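Local coordinates for protein phosphoribosylaminoimidazole carboxylase, ATPase subunit (Thermotoga maritima, PDB 3AX6) that probably catalyses the ATP-dependent carboxylation of 5-aminoimidazole ribonucleotide with bicarbonate to N5-carboxyaminoimidazole ribonucleotide, a step of de novo purine biosynthesis, at residues Leu304-Tyr310 and Leu368-Ser372. Residues are numbered along the deposited sequence; the frame is centred on the assembly and turned at random.
Sequences LLGEEGY and LKVVS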
loop_
_atom_site.group_PDB
_atom_site.type_symbol
_atom_site.label_atom_id
_atom_site.label_comp_id
_atom_site.label_asym_id
_atom_site.label_seq_id
_atom_site.Cartn_x
_atom_site.Cartn_y
_atom_site.Cartn_z
ATOM N N LEU A 304 -5.871 -14.409 9.101
ATOM C CA LEU A 304 -6.721 -14.172 10.251
ATOM C C LEU A 304 -8.093 -14.666 9.832
ATOM O O LEU A 304 -8.667 -14.159 8.870
ATOM C CB LEU A 304 -6.796 -12.684 10.584
ATOM C CG LEU A 304 -5.645 -12.069 11.372
ATOM C CD1 LEU A 304 -5.961 -10.616 11.650
ATOM C CD2 LEU A 304 -5.456 -12.815 12.679
ATOM N N LEU A 305 -8.604 -15.672 10.537
ATOM C CA LEU A 305 -9.915 -16.228 10.232
ATOM C C LEU A 305 -10.820 -15.980 11.426
ATOM O O LEU A 305 -10.350 -15.875 12.555
ATOM C CB LEU A 305 -9.826 -17.740 9.986
ATOM C CG LEU A 305 -8.818 -18.306 8.982
ATOM C CD1 LEU A 305 -8.972 -19.818 8.945
ATOM C CD2 LEU A 305 -9.040 -17.725 7.598
ATOM N N GLY A 306 -12.119 -15.883 11.179
ATOM C CA GLY A 306 -13.038 -15.664 12.279
ATOM C C GLY A 306 -12.974 -16.845 13.224
ATOM O O GLY A 306 -12.975 -17.989 12.786
ATOM N N GLU A 307 -12.902 -16.569 14.520
ATOM C CA GLU A 307 -12.846 -17.616 15.529
ATOM C C GLU A 307 -14.178 -18.349 15.592
ATOM O O GLU A 307 -15.225 -17.793 15.234
ATOM C CB GLU A 307 -12.540 -17.022 16.909
ATOM C CG GLU A 307 -11.116 -16.515 17.091
ATOM C CD GLU A 307 -10.076 -17.608 16.881
ATOM O OE1 GLU A 307 -10.164 -18.661 17.555
ATOM O OE2 GLU A 307 -9.172 -17.413 16.039
ATOM N N GLU A 308 -14.132 -19.596 16.051
ATOM C CA GLU A 308 -15.335 -20.410 16.189
ATOM C C GLU A 308 -16.308 -19.794 17.195
ATOM O O GLU A 308 -15.894 -19.157 18.162
ATOM C CB GLU A 308 -14.966 -21.817 16.657
ATOM C CG GLU A 308 -14.294 -22.681 15.613
ATOM C CD GLU A 308 -13.748 -23.972 16.198
ATOM O OE1 GLU A 308 -14.508 -24.690 16.883
ATOM O OE2 GLU A 308 -12.554 -24.264 15.974
ATOM N N GLY A 309 -17.602 -19.982 16.955
ATOM C CA GLY A 309 -18.607 -19.471 17.869
ATOM C C GLY A 309 -18.837 -17.974 17.869
ATOM O O GLY A 309 -19.427 -17.434 18.807
ATOM N N TYR A 310 -18.378 -17.295 16.825
ATOM C CA TYR A 310 -18.562 -15.854 16.720
ATOM C C TYR A 310 -19.175 -15.508 15.381
ATOM O O TYR A 310 -18.696 -15.956 14.345
ATOM C CB TYR A 310 -17.229 -15.139 16.888
ATOM C CG TYR A 310 -16.723 -15.187 18.300
ATOM C CD1 TYR A 310 -17.296 -14.389 19.287
ATOM C CD2 TYR A 310 -15.695 -16.054 18.663
ATOM C CE1 TYR A 310 -16.860 -14.453 20.607
ATOM C CE2 TYR A 310 -15.249 -16.124 19.982
ATOM C CZ TYR A 310 -15.838 -15.321 20.948
ATOM O OH TYR A 310 -15.412 -15.391 22.257
ATOM N N LEU A 368 -3.693 -12.364 18.202
ATOM C CA LEU A 368 -4.622 -11.680 17.313
ATOM C C LEU A 368 -5.791 -12.587 16.990
ATOM O O LEU A 368 -5.595 -13.714 16.546
ATOM C CB LEU A 368 -3.926 -11.289 16.008
ATOM C CG LEU A 368 -3.457 -9.843 15.896
ATOM C CD1 LEU A 368 -2.833 -9.605 14.527
ATOM C CD2 LEU A 368 -4.643 -8.915 16.118
ATOM N N LYS A 369 -7.009 -12.100 17.202
ATOM C CA LYS A 369 -8.186 -12.906 16.918
ATOM C C LYS A 369 -9.393 -12.087 16.491
ATOM O O LYS A 369 -9.702 -11.058 17.089
ATOM C CB LYS A 369 -8.535 -13.756 18.141
ATOM C CG LYS A 369 -7.418 -14.705 18.535
ATOM C CD LYS A 369 -7.846 -15.724 19.570
ATOM C CE LYS A 369 -6.718 -16.712 19.843
ATOM N NZ LYS A 369 -6.222 -17.345 18.582
ATOM N N VAL A 370 -10.060 -12.544 15.438
ATOM C CA VAL A 370 -11.251 -11.881 14.932
ATOM C C VAL A 370 -12.438 -12.512 15.638
ATOM O O VAL A 370 -12.690 -13.703 15.514
ATOM C CB VAL A 370 -11.405 -12.075 13.421
ATOM C CG1 VAL A 370 -12.663 -11.371 12.933
ATOM C CG2 VAL A 370 -10.172 -11.547 12.706
ATOM N N VAL A 371 -13.157 -11.688 16.385
ATOM C CA VAL A 371 -14.308 -12.116 17.161
ATOM C C VAL A 371 -15.525 -11.285 16.752
ATOM O O VAL A 371 -15.465 -10.521 15.789
ATOM C CB VAL A 371 -13.968 -11.956 18.674
ATOM C CG1 VAL A 371 -15.215 -11.806 19.524
ATOM C CG2 VAL A 371 -13.170 -13.163 19.132
ATOM N N SER A 372 -16.634 -11.456 17.458
ATOM C CA SER A 372 -17.846 -10.709 17.166
ATOM C C SER A 372 -18.011 -9.597 18.188
ATOM O O SER A 372 -17.573 -9.713 19.336
ATOM C CB SER A 372 -19.068 -11.619 17.235
ATOM O OG SER A 372 -19.381 -11.924 18.582
HETATM O O HOH W 1 -8.890 -15.250 14.646
#
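One direct backbone hydrogen bond joins the segments: Glu307 N donates to Val370 O (3.0 Å), with a nearly straight N-H...O angle of 174°. On the other side of Gly306, Val370 N reaches Leu305 O through a water. The water donates to Leu305 O (2.6 Å) and to Glu307 OE2 (2.6 Å) and accepts from Val370 N (3.1 Å), filling the gap where the backbones stand too far apart for a direct bond. Glu307 OE2 also forms a long salt bridge with Lys369 NZ (3.9 Å), so one carboxylate oxygen serves both water and lysine. Before these polar links, Leu304 CD2 meets Leu368 CB (4.0 Å) and Leu304 CB meets Val370 CG2 (4.1 Å); after them, a type II turn from Glu307 to Tyr310, with Gly309 at positive phi, brings the tyrosine ring back against Val371, whose CG1 makes a CH-pi contact 3.6 Å from the ring centroid; Ser372 OG lies at the ring edge, 3.3 Å from Tyr310 CD1. The segments run roughly parallel, and the contact is structural packing away from the nucleotide site: the end of strand 299-305, hydrogen-bonded to strand 343-350 through Leu304, lies beside strand 369-372, which pairs antiparallel with strand 314-317.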